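Local coordinates for 2-methyl-aconitate isomerase (Shewanella oneidensis, PDB 5K87), which catalyses the cis-trans isomerization of 2-methyl-aconitate in the 2-methylcitrate cycle II, the route by which propionate is degraded, at residues A217-I220 with T226-I229; T200-D205 with A263-L268; E256-H261 with P282-V287; V306-R311 with T339-A344. The protein carries 1 engineered substitution. All coordinates share one frame; numbering follows the deposited sequence. Where two conformers were deposited one is given.

Interaction 1: residues A217-I220 with T226-I229; sequences ATMI and TIFI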
loop_
_atom_site.group_PDB
_atom_site.type_symbol
_atom_site.label_atom_id
_atom_site.label_comp_id
_atom_site.label_asym_id
_atom_site.label_seq_id
_atom_site.Cartn_x
_atom_site.Cartn_y
_atom_site.Cartn_z
ATOM N N ALA A 217 7.725 14.673 -30.054
ATOM C CA ALA A 217 8.121 14.570 -28.663
ATOM C C ALA A 217 9.033 15.708 -28.274
ATOM O O ALA A 217 9.840 16.177 -29.079
ATOM C CB ALA A 217 8.813 13.241 -28.415
ATOM N N THR A 218 8.899 16.157 -27.032
ATOM C CA THR A 218 9.915 16.998 -26.431
ATOM C C THR A 218 10.660 16.166 -25.406
ATOM O O THR A 218 10.054 15.572 -24.511
ATOM C CB THR A 218 9.328 18.242 -25.754
ATOM O OG1 THR A 218 8.876 19.151 -26.761
ATOM C CG2 THR A 218 10.387 18.929 -24.909
ATOM N N MET A 219 11.969 16.095 -25.560
ATOM C CA MET A 219 12.821 15.365 -24.641
ATOM C C MET A 219 13.664 16.367 -23.882
ATOM O O MET A 219 14.493 17.076 -24.462
ATOM C CB MET A 219 13.682 14.377 -25.421
ATOM C CG MET A 219 12.868 13.188 -25.924
ATOM S SD MET A 219 13.627 12.177 -27.210
ATOM C CE MET A 219 13.376 13.231 -28.635
ATOM N N ILE A 220 13.425 16.444 -22.581
ATOM C CA ILE A 220 14.066 17.446 -21.749
ATOM C C ILE A 220 14.711 16.797 -20.533
ATOM O O ILE A 220 14.200 15.813 -19.994
ATOM C CB ILE A 220 13.047 18.533 -21.330
ATOM C CG1 ILE A 220 13.749 19.729 -20.688
ATOM C CG2 ILE A 220 11.961 17.958 -20.421
ATOM C CD1 ILE A 220 12.833 20.916 -20.468
ATOM N N THR A 226 12.890 13.423 -19.167
ATOM C CA THR A 226 11.482 13.192 -19.447
ATOM C C THR A 226 11.192 13.310 -20.936
ATOM O O THR A 226 11.695 14.223 -21.611
ATOM C CB THR A 226 10.588 14.204 -18.677
ATOM O OG1 THR A 226 10.893 14.139 -17.279
ATOM C CG2 THR A 226 9.120 13.876 -18.871
ATOM N N ILE A 227 10.386 12.385 -21.440
ATOM C CA ILE A 227 9.890 12.405 -22.803
ATOM C C ILE A 227 8.433 12.822 -22.737
ATOM O O ILE A 227 7.630 12.137 -22.103
ATOM C CB ILE A 227 9.940 10.998 -23.413
ATOM C CG1 ILE A 227 11.354 10.427 -23.357
ATOM C CG2 ILE A 227 9.416 11.021 -24.831
ATOM C CD1 ILE A 227 11.397 8.910 -23.256
ATOM N N PHE A 228 8.092 13.937 -23.383
ATOM C CA PHE A 228 6.712 14.389 -23.485
ATOM C C PHE A 228 6.180 14.154 -24.897
ATOM O O PHE A 228 6.813 14.551 -25.875
ATOM C CB PHE A 228 6.616 15.892 -23.207
ATOM C CG PHE A 228 6.908 16.280 -21.789
ATOM C CD1 PHE A 228 5.964 16.078 -20.793
ATOM C CD2 PHE A 228 8.107 16.884 -21.456
ATOM C CE1 PHE A 228 6.217 16.454 -19.487
ATOM C CE2 PHE A 228 8.370 17.260 -20.155
ATOM C CZ PHE A 228 7.423 17.047 -19.169
ATOM N N ILE A 229 5.021 13.525 -25.007
ATOM C CA ILE A 229 4.380 13.361 -26.304
ATOM C C ILE A 229 2.959 13.903 -26.220
ATOM O O ILE A 229 2.428 14.096 -25.130
ATOM C CB ILE A 229 4.404 11.889 -26.748
ATOM C CG1 ILE A 229 3.826 10.997 -25.651
ATOM C CG2 ILE A 229 5.835 11.458 -27.081
ATOM C CD1 ILE A 229 4.125 9.523 -25.849
#
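The Phe228 ring takes the methyl CG2 of Ile220 at its rim, near the ring plane, 3.7 Å from CE2. The carbonyl oxygen of Thr218 also sits near that plane, 3.9 Å from CD2. Over one face lies CG2 of Thr226, two residues back on the same strand and offset toward the rim; over the other lies CG2 of Val341, 3.5 Å from CG of Phe228. The ring is thus lodged between two methyls. Its CG lies anti to the carbonyl carbon (chi1 -68°), which sets the ring beside Ile220; with chi2 -77° its CD2-CE2 edge faces that side chain. Beneath these side chains the backbones are bonded in two reciprocal pairs. Phe228 N gives a nearly straight bond to Thr218 O (2.8 Å, 175° at the hydrogen), and Thr218 N returns one to Phe228 O; Ile220 and Thr226 repeat the exchange. On the reverse face of the strands, Met219 and Ile227 run side by side, CG to CG1 4.1 Å apart, and Ala217 CB meets CG2 of Ile229 at 3.7 Å in the conformer given. Helix 249-266 packs on the Met219 and Ile227 side, helix 324-334 on the Ile220 and Phe228 side. Antiparallel strands 213-221 and 225-230, alternating hydrogen-bonded and non-hydrogen-bonded pairs across a short turn, form a beta hairpin buried between helices.

Interaction 2: residues T200-D205 with A263-L268; sequences TGNLVD and ALRMGL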
loop_
_atom_site.group_PDB
_atom_site.type_symbol
_atom_site.label_atom_id
_atom_site.label_comp_id
_atom_site.label_asym_id
_atom_site.label_seq_id
_atom_site.Cartn_x
_atom_site.Cartn_y
_atom_site.Cartn_z
ATOM N N THR A 200 18.840 16.282 -27.491
ATOM C CA THR A 200 18.855 16.193 -28.953
ATOM C C THR A 200 19.202 17.530 -29.610
ATOM O O THR A 200 19.444 17.595 -30.817
ATOM C CB THR A 200 17.498 15.753 -29.511
ATOM O OG1 THR A 200 16.549 16.808 -29.317
ATOM C CG2 THR A 200 17.012 14.490 -28.822
ATOM N N GLY A 201 19.200 18.599 -28.823
ATOM C CA GLY A 201 19.442 19.932 -29.343
ATOM C C GLY A 201 18.206 20.580 -29.942
ATOM O O GLY A 201 18.267 21.719 -30.416
ATOM N N ASN A 202 17.086 19.859 -29.917
ATOM C CA ASN A 202 15.832 20.342 -30.491
ATOM C C ASN A 202 14.741 20.477 -29.438
ATOM O O ASN A 202 14.667 19.668 -28.505
ATOM C CB ASN A 202 15.350 19.390 -31.585
ATOM C CG ASN A 202 16.406 19.140 -32.641
ATOM O OD1 ASN A 202 17.048 20.072 -33.121
ATOM N ND2 ASN A 202 16.600 17.874 -32.997
ATOM N N LEU A 203 13.889 21.485 -29.599
ATOM C CA LEU A 203 12.754 21.697 -28.704
ATOM C C LEU A 203 11.713 20.610 -28.903
ATOM O O LEU A 203 11.066 20.174 -27.948
ATOM C CB LEU A 203 12.114 23.058 -28.970
ATOM C CG LEU A 203 13.006 24.270 -28.724
ATOM C CD1 LEU A 203 12.249 25.557 -29.006
ATOM C CD2 LEU A 203 13.525 24.237 -27.299
ATOM N N VAL A 204 11.532 20.202 -30.154
ATOM C CA VAL A 204 10.643 19.105 -30.500
ATOM C C VAL A 204 11.379 18.182 -31.459
ATOM O O VAL A 204 12.237 18.618 -32.228
ATOM C CB VAL A 204 9.325 19.591 -31.148
ATOM C CG1 VAL A 204 8.591 20.558 -30.220
ATOM C CG2 VAL A 204 9.585 20.228 -32.506
ATOM N N ASP A 205 11.049 16.900 -31.400
ATOM C CA ASP A 205 11.633 15.926 -32.293
ATOM C C ASP A 205 10.530 15.041 -32.816
ATOM O O ASP A 205 9.412 15.048 -32.298
ATOM C CB ASP A 205 12.667 15.075 -31.558
ATOM C CG ASP A 205 13.946 15.830 -31.272
ATOM O OD1 ASP A 205 14.761 15.986 -32.205
ATOM O OD2 ASP A 205 14.143 16.266 -30.119
ATOM N N ALA A 263 14.687 7.073 -24.776
ATOM C CA ALA A 263 15.932 6.965 -24.019
ATOM C C ALA A 263 17.140 6.841 -24.942
ATOM O O ALA A 263 18.189 7.435 -24.695
ATOM C CB ALA A 263 15.873 5.790 -23.078
ATOM N N LEU A 264 16.985 6.057 -26.001
ATOM C CA LEU A 264 18.052 5.881 -26.975
ATOM C C LEU A 264 18.310 7.193 -27.717
ATOM O O LEU A 264 19.459 7.611 -27.881
ATOM C CB LEU A 264 17.674 4.775 -27.961
ATOM C CG LEU A 264 18.763 4.307 -28.930
ATOM C CD1 LEU A 264 19.901 3.674 -28.156
ATOM C CD2 LEU A 264 18.186 3.326 -29.928
ATOM N N ARG A 265 17.237 7.848 -28.148
ATOM C CA ARG A 265 17.355 9.111 -28.874
ATOM C C ARG A 265 18.017 10.198 -28.024
ATOM O O ARG A 265 18.744 11.050 -28.547
ATOM C CB ARG A 265 15.983 9.574 -29.374
ATOM C CG ARG A 265 16.012 10.842 -30.209
ATOM C CD ARG A 265 16.736 10.628 -31.531
ATOM N NE ARG A 265 16.945 11.887 -32.239
ATOM C CZ ARG A 265 18.010 12.663 -32.075
ATOM N NH1 ARG A 265 18.964 12.308 -31.225
ATOM N NH2 ARG A 265 18.122 13.795 -32.758
ATOM N N MET A 266 17.782 10.164 -26.716
ATOM C CA MET A 266 18.358 11.149 -25.804
ATOM C C MET A 266 19.815 10.862 -25.488
ATOM O O MET A 266 20.518 11.712 -24.946
ATOM C CB MET A 266 17.557 11.212 -24.499
ATOM C CG MET A 266 16.169 11.789 -24.669
ATOM S SD MET A 266 15.122 11.632 -23.218
ATOM C CE MET A 266 15.755 12.933 -22.177
ATOM N N GLY A 267 20.266 9.660 -25.819
ATOM C CA GLY A 267 21.624 9.254 -25.513
ATOM C C GLY A 267 21.787 8.729 -24.099
ATOM O O GLY A 267 22.905 8.597 -23.601
ATOM N N LEU A 268 20.674 8.419 -23.439
ATOM C CA LEU A 268 20.731 7.866 -22.090
ATOM C C LEU A 268 21.128 6.393 -22.079
ATOM O O LEU A 268 21.685 5.901 -21.101
ATOM C CB LEU A 268 19.392 8.047 -21.377
ATOM C CG LEU A 268 19.017 9.495 -21.069
ATOM C CD1 LEU A 268 17.565 9.553 -20.621
ATOM C CD2 LEU A 268 19.925 10.066 -19.999
#
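Thr200 crosses Arg265 at about a right angle, its methyl CG2 standing over one face of the guanidinium, toward the rim, 3.8 Å from NH1, while CB is equally close to NH2. Arg265 was modelled in two conformers, and its contacts with Thr200 and Asp205 hold for this one. The threonine opens an ST turn in the loop before strand 205-209, and the arginine sits in the last turn of helix 249-266, which ends in a Schellman motif at Gly267. With CG2 anti to the carbonyl carbon, OG1 (chi1 69°) is turned from the arginine into its own loop. There it accepts from Asn202 N and donates to Asp205 OD2 at 2.6 Å. The other carboxylate oxygen, OD1, is gripped by Asn202 ND2 at 2.8 Å, so both oxygens are held from within the loop, each met on its syn side. Arg265 adds charge without a bond. Its NH2 is 4.1 Å from Asp205 OD1, but the carboxylate and guanidinium planes are 63° apart and no N-H is aimed at the oxygen. Any attraction there is probably modest. A valine in place of Thr200 would probably leave Asn202 N without its acceptor and Asp205 OD2 without its donor, setting the carboxylate freer to turn. At the helix end, Gly267 N bonds back to Leu264 O and Leu268 N to Ala263 O, both at 3.0 Å.

Interaction 3: residues E256-H261 with P282-V287; sequences ETIRAH and PKIAFV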
loop_
_atom_site.group_PDB
_atom_site.type_symbol
_atom_site.label_atom_id
_atom_site.label_comp_id
_atom_site.label_asym_id
_atom_site.label_seq_id
_atom_site.Cartn_x
_atom_site.Cartn_y
_atom_site.Cartn_z
ATOM N N GLU A 256 6.063 1.677 -22.944
ATOM C CA GLU A 256 7.411 1.235 -22.635
ATOM C C GLU A 256 8.321 1.240 -23.867
ATOM O O GLU A 256 9.484 1.618 -23.773
ATOM C CB GLU A 256 7.405 -0.119 -21.919
ATOM C CG GLU A 256 8.806 -0.649 -21.581
ATOM C CD GLU A 256 9.658 0.291 -20.722
ATOM O OE1 GLU A 256 9.134 1.226 -20.076
ATOM O OE2 GLU A 256 10.886 0.078 -20.682
ATOM N N THR A 257 7.789 0.811 -25.012
ATOM C CA THR A 257 8.571 0.825 -26.248
ATOM C C THR A 257 8.920 2.256 -26.655
ATOM O O THR A 257 10.043 2.533 -27.063
ATOM C CB THR A 257 7.847 0.094 -27.400
ATOM O OG1 THR A 257 7.551 -1.252 -27.004
ATOM C CG2 THR A 257 8.732 0.065 -28.639
ATOM N N ILE A 258 7.962 3.167 -26.521
ATOM C CA ILE A 258 8.208 4.567 -26.830
ATOM C C ILE A 258 9.254 5.147 -25.870
ATOM O O ILE A 258 10.168 5.858 -26.293
ATOM C CB ILE A 258 6.918 5.399 -26.808
ATOM C CG1 ILE A 258 5.923 4.863 -27.844
ATOM C CG2 ILE A 258 7.243 6.845 -27.113
ATOM C CD1 ILE A 258 4.518 5.420 -27.701
ATOM N N ARG A 259 9.128 4.822 -24.581
ATOM C CA ARG A 259 10.083 5.282 -23.576
ATOM C C ARG A 259 11.502 4.804 -23.904
ATOM O O ARG A 259 12.461 5.565 -23.807
ATOM C CB ARG A 259 9.667 4.820 -22.175
ATOM C CG ARG A 259 10.438 5.496 -21.043
ATOM C CD ARG A 259 10.149 4.839 -19.684
ATOM N NE ARG A 259 10.769 3.525 -19.603
ATOM C CZ ARG A 259 12.010 3.303 -19.183
ATOM N NH1 ARG A 259 12.784 4.290 -18.744
ATOM N NH2 ARG A 259 12.478 2.068 -19.191
ATOM N N ALA A 260 11.628 3.539 -24.300
ATOM C CA ALA A 260 12.926 2.978 -24.665
ATOM C C ALA A 260 13.535 3.709 -25.856
ATOM O O ALA A 260 14.714 4.050 -25.854
ATOM C CB ALA A 260 12.784 1.505 -24.976
ATOM N N HIS A 261 12.723 3.950 -26.879
ATOM C CA HIS A 261 13.215 4.652 -28.053
ATOM C C HIS A 261 13.580 6.096 -27.736
ATOM O O HIS A 261 14.551 6.629 -28.276
ATOM C CB HIS A 261 12.217 4.543 -29.204
ATOM C CG HIS A 261 12.296 3.235 -29.921
ATOM N ND1 HIS A 261 11.658 2.098 -29.473
ATOM C CD2 HIS A 261 12.986 2.867 -31.026
ATOM C CE1 HIS A 261 11.928 1.094 -30.287
ATOM N NE2 HIS A 261 12.731 1.535 -31.238
ATOM N N PRO A 282 14.600 7.410 -18.485
ATOM C CA PRO A 282 13.779 8.620 -18.404
ATOM C C PRO A 282 12.335 8.278 -18.070
ATOM O O PRO A 282 11.921 7.116 -18.176
ATOM C CB PRO A 282 13.845 9.166 -19.831
ATOM C CG PRO A 282 13.959 7.922 -20.682
ATOM C CD PRO A 282 14.872 7.026 -19.882
ATOM N N LYS A 283 11.575 9.291 -17.674
ATOM C CA LYS A 283 10.132 9.165 -17.543
ATOM C C LYS A 283 9.469 9.449 -18.887
ATOM O O LYS A 283 10.056 10.114 -19.757
ATOM C CB LYS A 283 9.625 10.168 -16.502
ATOM C CG LYS A 283 10.266 9.997 -15.125
ATOM C CD LYS A 283 9.962 8.640 -14.498
ATOM C CE LYS A 283 10.484 8.547 -13.068
ATOM N NZ LYS A 283 10.309 7.163 -12.515
ATOM N N ILE A 284 8.249 8.951 -19.059
ATOM C CA ILE A 284 7.434 9.289 -20.218
ATOM C C ILE A 284 6.096 9.868 -19.760
ATOM O O ILE A 284 5.507 9.411 -18.773
ATOM C CB ILE A 284 7.246 8.073 -21.163
ATOM C CG1 ILE A 284 6.504 8.470 -22.442
ATOM C CG2 ILE A 284 6.597 6.890 -20.442
ATOM C CD1 ILE A 284 6.656 7.445 -23.555
ATOM N N ALA A 285 5.640 10.896 -20.467
ATOM C CA ALA A 285 4.427 11.622 -20.118
ATOM C C ALA A 285 3.710 12.077 -21.374
ATOM O O ALA A 285 4.312 12.208 -22.446
ATOM C CB ALA A 285 4.762 12.819 -19.248
ATOM N N PHE A 286 2.417 12.317 -21.249
ATOM C CA PHE A 286 1.654 12.852 -22.365
ATOM C C PHE A 286 0.885 14.102 -21.964
ATOM O O PHE A 286 0.469 14.246 -20.809
ATOM C CB PHE A 286 0.793 11.790 -23.074
ATOM C CG PHE A 286 -0.202 11.069 -22.198
ATOM C CD1 PHE A 286 0.181 9.958 -21.456
ATOM C CD2 PHE A 286 -1.536 11.445 -22.181
ATOM C CE1 PHE A 286 -0.741 9.268 -20.686
ATOM C CE2 PHE A 286 -2.459 10.752 -21.414
ATOM C CZ PHE A 286 -2.057 9.664 -20.667
ATOM N N VAL A 287 0.733 15.016 -22.925
ATOM C CA VAL A 287 0.227 16.354 -22.643
ATOM C C VAL A 287 -0.943 16.707 -23.555
ATOM O O VAL A 287 -1.086 16.146 -24.644
ATOM C CB VAL A 287 1.337 17.433 -22.817
ATOM C CG1 VAL A 287 2.549 17.083 -21.975
ATOM C CG2 VAL A 287 1.740 17.601 -24.289
#
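Arg259 reaches from helix 249-266 to the start of strand 283-288 and gives one straight hydrogen bond, NH1 to Pro282 O at 3.0 Å (165° at the hydrogen). The contact is a helix packed against a strand, and this is the polar bond that joins the two segments. The acceptor lies close to the guanidinium plane, and NH1 lies in the carbonyl plane, on a lone pair of the oxygen. Beside the bond, Ile284 fills the apolar part: CD1 presses on CG2 of Ile258 at 3.7 Å, the two side chains crossing at about a right angle, and CG2 lies against CB and CG of Arg259. The arginine chain leaves the helix extended and bends at chi3 (72°), turning the guanidinium back along its own helix. There Glu256 holds it side-on, NE to OE1 at 2.9 Å and NH2 to OE2 at 3.0 Å, a salt bridge that fixes its rotation. Arg278 O takes a further bond from NH2, and Gln279 NE2 binds Glu256 OE2. An alanine in place of Arg259 would probably leave Pro282 O without this donor and the Glu256 carboxylate without its buried counter-charge. Pro282, preceded by a cis peptide, leads directly into Lys283, a substrate-binding residue whose side chain starts away from the helix. Its NZ is hydrogen-bonded to Ser314 OG and His280 ND1, while the proline's CD rests 3.6 Å from Arg259 NH1.

Interaction 4: residues V306-R311 with T339-A344; sequences VDLLVR and TLVNLA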
loop_
_atom_site.group_PDB
_atom_site.type_symbol
_atom_site.label_atom_id
_atom_site.label_comp_id
_atom_site.label_asym_id
_atom_site.label_seq_id
_atom_site.Cartn_x
_atom_site.Cartn_y
_atom_site.Cartn_z
ATOM N N VAL A 306 -6.816 25.194 -15.318
ATOM C CA VAL A 306 -5.484 24.726 -15.682
ATOM C C VAL A 306 -4.990 25.332 -16.983
ATOM O O VAL A 306 -5.778 25.795 -17.815
ATOM C CB VAL A 306 -5.440 23.182 -15.807
ATOM C CG1 VAL A 306 -5.726 22.529 -14.463
ATOM C CG2 VAL A 306 -6.413 22.707 -16.877
ATOM N N ASP A 307 -3.675 25.322 -17.151
ATOM C CA ASP A 307 -3.038 25.767 -18.381
ATOM C C ASP A 307 -2.833 24.618 -19.365
ATOM O O ASP A 307 -2.688 24.842 -20.567
ATOM C CB ASP A 307 -1.696 26.428 -18.070
ATOM C CG ASP A 307 -1.849 27.668 -17.230
ATOM O OD1 ASP A 307 -2.434 28.652 -17.735
ATOM O OD2 ASP A 307 -1.390 27.672 -16.071
ATOM N N LEU A 308 -2.794 23.388 -18.855
ATOM C CA LEU A 308 -2.629 22.197 -19.693
ATOM C C LEU A 308 -2.902 20.957 -18.850
ATOM O O LEU A 308 -3.044 21.047 -17.628
ATOM C CB LEU A 308 -1.221 22.119 -20.308
ATOM C CG LEU A 308 -0.076 21.717 -19.372
ATOM C CD1 LEU A 308 1.114 21.257 -20.192
ATOM C CD2 LEU A 308 0.341 22.852 -18.447
ATOM N N LEU A 309 -2.989 19.811 -19.512
ATOM C CA LEU A 309 -3.106 18.516 -18.851
ATOM C C LEU A 309 -1.815 17.751 -19.046
ATOM O O LEU A 309 -1.241 17.755 -20.139
ATOM C CB LEU A 309 -4.233 17.713 -19.482
ATOM C CG LEU A 309 -5.592 18.404 -19.464
ATOM C CD1 LEU A 309 -6.638 17.476 -20.042
ATOM C CD2 LEU A 309 -5.977 18.855 -18.067
ATOM N N VAL A 310 -1.348 17.090 -17.985
ATOM C CA VAL A 310 -0.209 16.189 -18.101
ATOM C C VAL A 310 -0.463 14.923 -17.307
ATOM O O VAL A 310 -0.869 14.979 -16.142
ATOM C CB VAL A 310 1.114 16.818 -17.600
ATOM C CG1 VAL A 310 2.285 15.902 -17.956
ATOM C CG2 VAL A 310 1.336 18.218 -18.182
ATOM N N ARG A 311 -0.226 13.788 -17.951
ATOM C CA ARG A 311 -0.260 12.480 -17.304
ATOM C C ARG A 311 1.126 11.886 -17.466
ATOM O O ARG A 311 1.729 12.017 -18.529
ATOM C CB ARG A 311 -1.281 11.587 -17.994
ATOM C CG ARG A 311 -2.628 11.520 -17.304
ATOM C CD ARG A 311 -3.300 12.870 -17.131
ATOM N NE ARG A 311 -4.664 12.678 -16.653
ATOM C CZ ARG A 311 -5.434 13.635 -16.146
ATOM N NH1 ARG A 311 -4.999 14.886 -16.054
ATOM N NH2 ARG A 311 -6.654 13.338 -15.746
ATOM N N THR A 339 8.339 24.136 -26.977
ATOM C CA THR A 339 8.269 22.729 -26.560
ATOM C C THR A 339 6.825 22.261 -26.646
ATOM O O THR A 339 5.903 23.074 -26.672
ATOM C CB THR A 339 8.764 22.497 -25.118
ATOM O OG1 THR A 339 7.849 23.097 -24.198
ATOM C CG2 THR A 339 10.168 23.044 -24.910
ATOM N N LEU A 340 6.612 20.949 -26.685
ATOM C CA LEU A 340 5.253 20.427 -26.725
ATOM C C LEU A 340 4.460 20.827 -25.484
ATOM O O LEU A 340 3.252 21.018 -25.547
ATOM C CB LEU A 340 5.253 18.906 -26.872
ATOM C CG LEU A 340 5.735 18.345 -28.207
ATOM C CD1 LEU A 340 5.344 16.880 -28.314
ATOM C CD2 LEU A 340 5.174 19.140 -29.377
ATOM N N VAL A 341 5.147 20.931 -24.349
ATOM C CA VAL A 341 4.501 21.328 -23.108
ATOM C C VAL A 341 4.061 22.791 -23.207
ATOM O O VAL A 341 2.931 23.145 -22.894
ATOM C CB VAL A 341 5.457 21.139 -21.915
ATOM C CG1 VAL A 341 4.811 21.608 -20.627
ATOM C CG2 VAL A 341 5.902 19.670 -21.801
ATOM N N ASN A 342 4.978 23.632 -23.665
ATOM C CA ASN A 342 4.688 25.041 -23.891
ATOM C C ASN A 342 3.509 25.225 -24.847
ATOM O O ASN A 342 2.616 26.031 -24.598
ATOM C CB ASN A 342 5.928 25.732 -24.429
ATOM C CG ASN A 342 5.663 27.164 -24.819
ATOM O OD1 ASN A 342 5.461 27.463 -25.997
ATOM N ND2 ASN A 342 5.648 28.057 -23.838
ATOM N N LEU A 343 3.489 24.445 -25.918
ATOM C CA LEU A 343 2.441 24.583 -26.920
ATOM C C LEU A 343 1.085 24.125 -26.389
ATOM O O LEU A 343 0.060 24.735 -26.684
ATOM C CB LEU A 343 2.814 23.832 -28.195
ATOM C CG LEU A 343 4.006 24.415 -28.962
ATOM C CD1 LEU A 343 4.328 23.548 -30.164
ATOM C CD2 LEU A 343 3.739 25.851 -29.396
ATOM N N ALA A 344 1.076 23.059 -25.588
ATOM C CA ALA A 344 -0.159 22.599 -24.968
ATOM C C ALA A 344 -0.721 23.686 -24.061
ATOM O O ALA A 344 -1.935 23.786 -23.873
ATOM C CB ALA A 344 0.075 21.306 -24.183
#
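Leu308, in a nearly fully extended backbone, comes alongside the final turn of helix 340-344, its CA 5.8 Å from that of Ala344, and no hydrogen bond links the two segments. The leucine does the touching. Its CG sits between the backbone N and the carbonyl carbon (chi1 75°), a placement that carries CD1 out over the helix. CD1 meets CG1 of Val341 at 3.7 Å and CB of Ala344 at 4.1 Å, so a single methyl rests against side chains one turn apart. It also approaches the carbonyl oxygen of Val341 at 3.8 Å, and Leu308 CB lies 4.0 Å from Ala344 O; both are van der Waals contacts. This is plain apolar packing of a one-and-a-half-turn helix on the beginning of strand 308-314, which runs between strands 283-288 and 352-357, in a protein whose family belongs to the diaminopimelate epimerase clan. Val341 also leans on Ile330 and Ala333 of helix 324-334, and Leu308 on Val353 and Phe355 of strand 352-357. The helix has a well-formed start: Thr339 is its N-cap, OG1 accepting from Asn342 N at 3.0 Å. Asn342, pointing away from the strand, ties the helix to the chain around it, with ND2 bonded to Ala334 O and Gly348 O and OD1 to Gly338 N. On the strand side, Asp307 turns its carboxylate from the helix, and OD2 accepts from the backbone N of Arg354.

How the interactions relate
Interactions 1, 3 and 4 share a run of neighbouring strands: 225-230 bonds to 283-288 (Ile227 N to Lys283 O, 2.8 Å), which bonds to 308-314 (Phe286 N to Arg311 O, 2.8 Å). Interactions 2 and 3 both use helix 249-266, and interaction 1 is nested along the chain within the loop closed by interaction 2. Thr218 OG1 joins three contacts, hydrogen-bonded to Leu203 O of interaction 2 (2.7 Å) and Leu340 N of interaction 4 (2.9 Å). Interaction 3 contains the substrate-binding Lys283, about 4 Å, side chain to side chain, from Thr226 of interaction 1; the Thr226 side chain is about 10 Å from the bound malonate, while interaction 2 is remote from it.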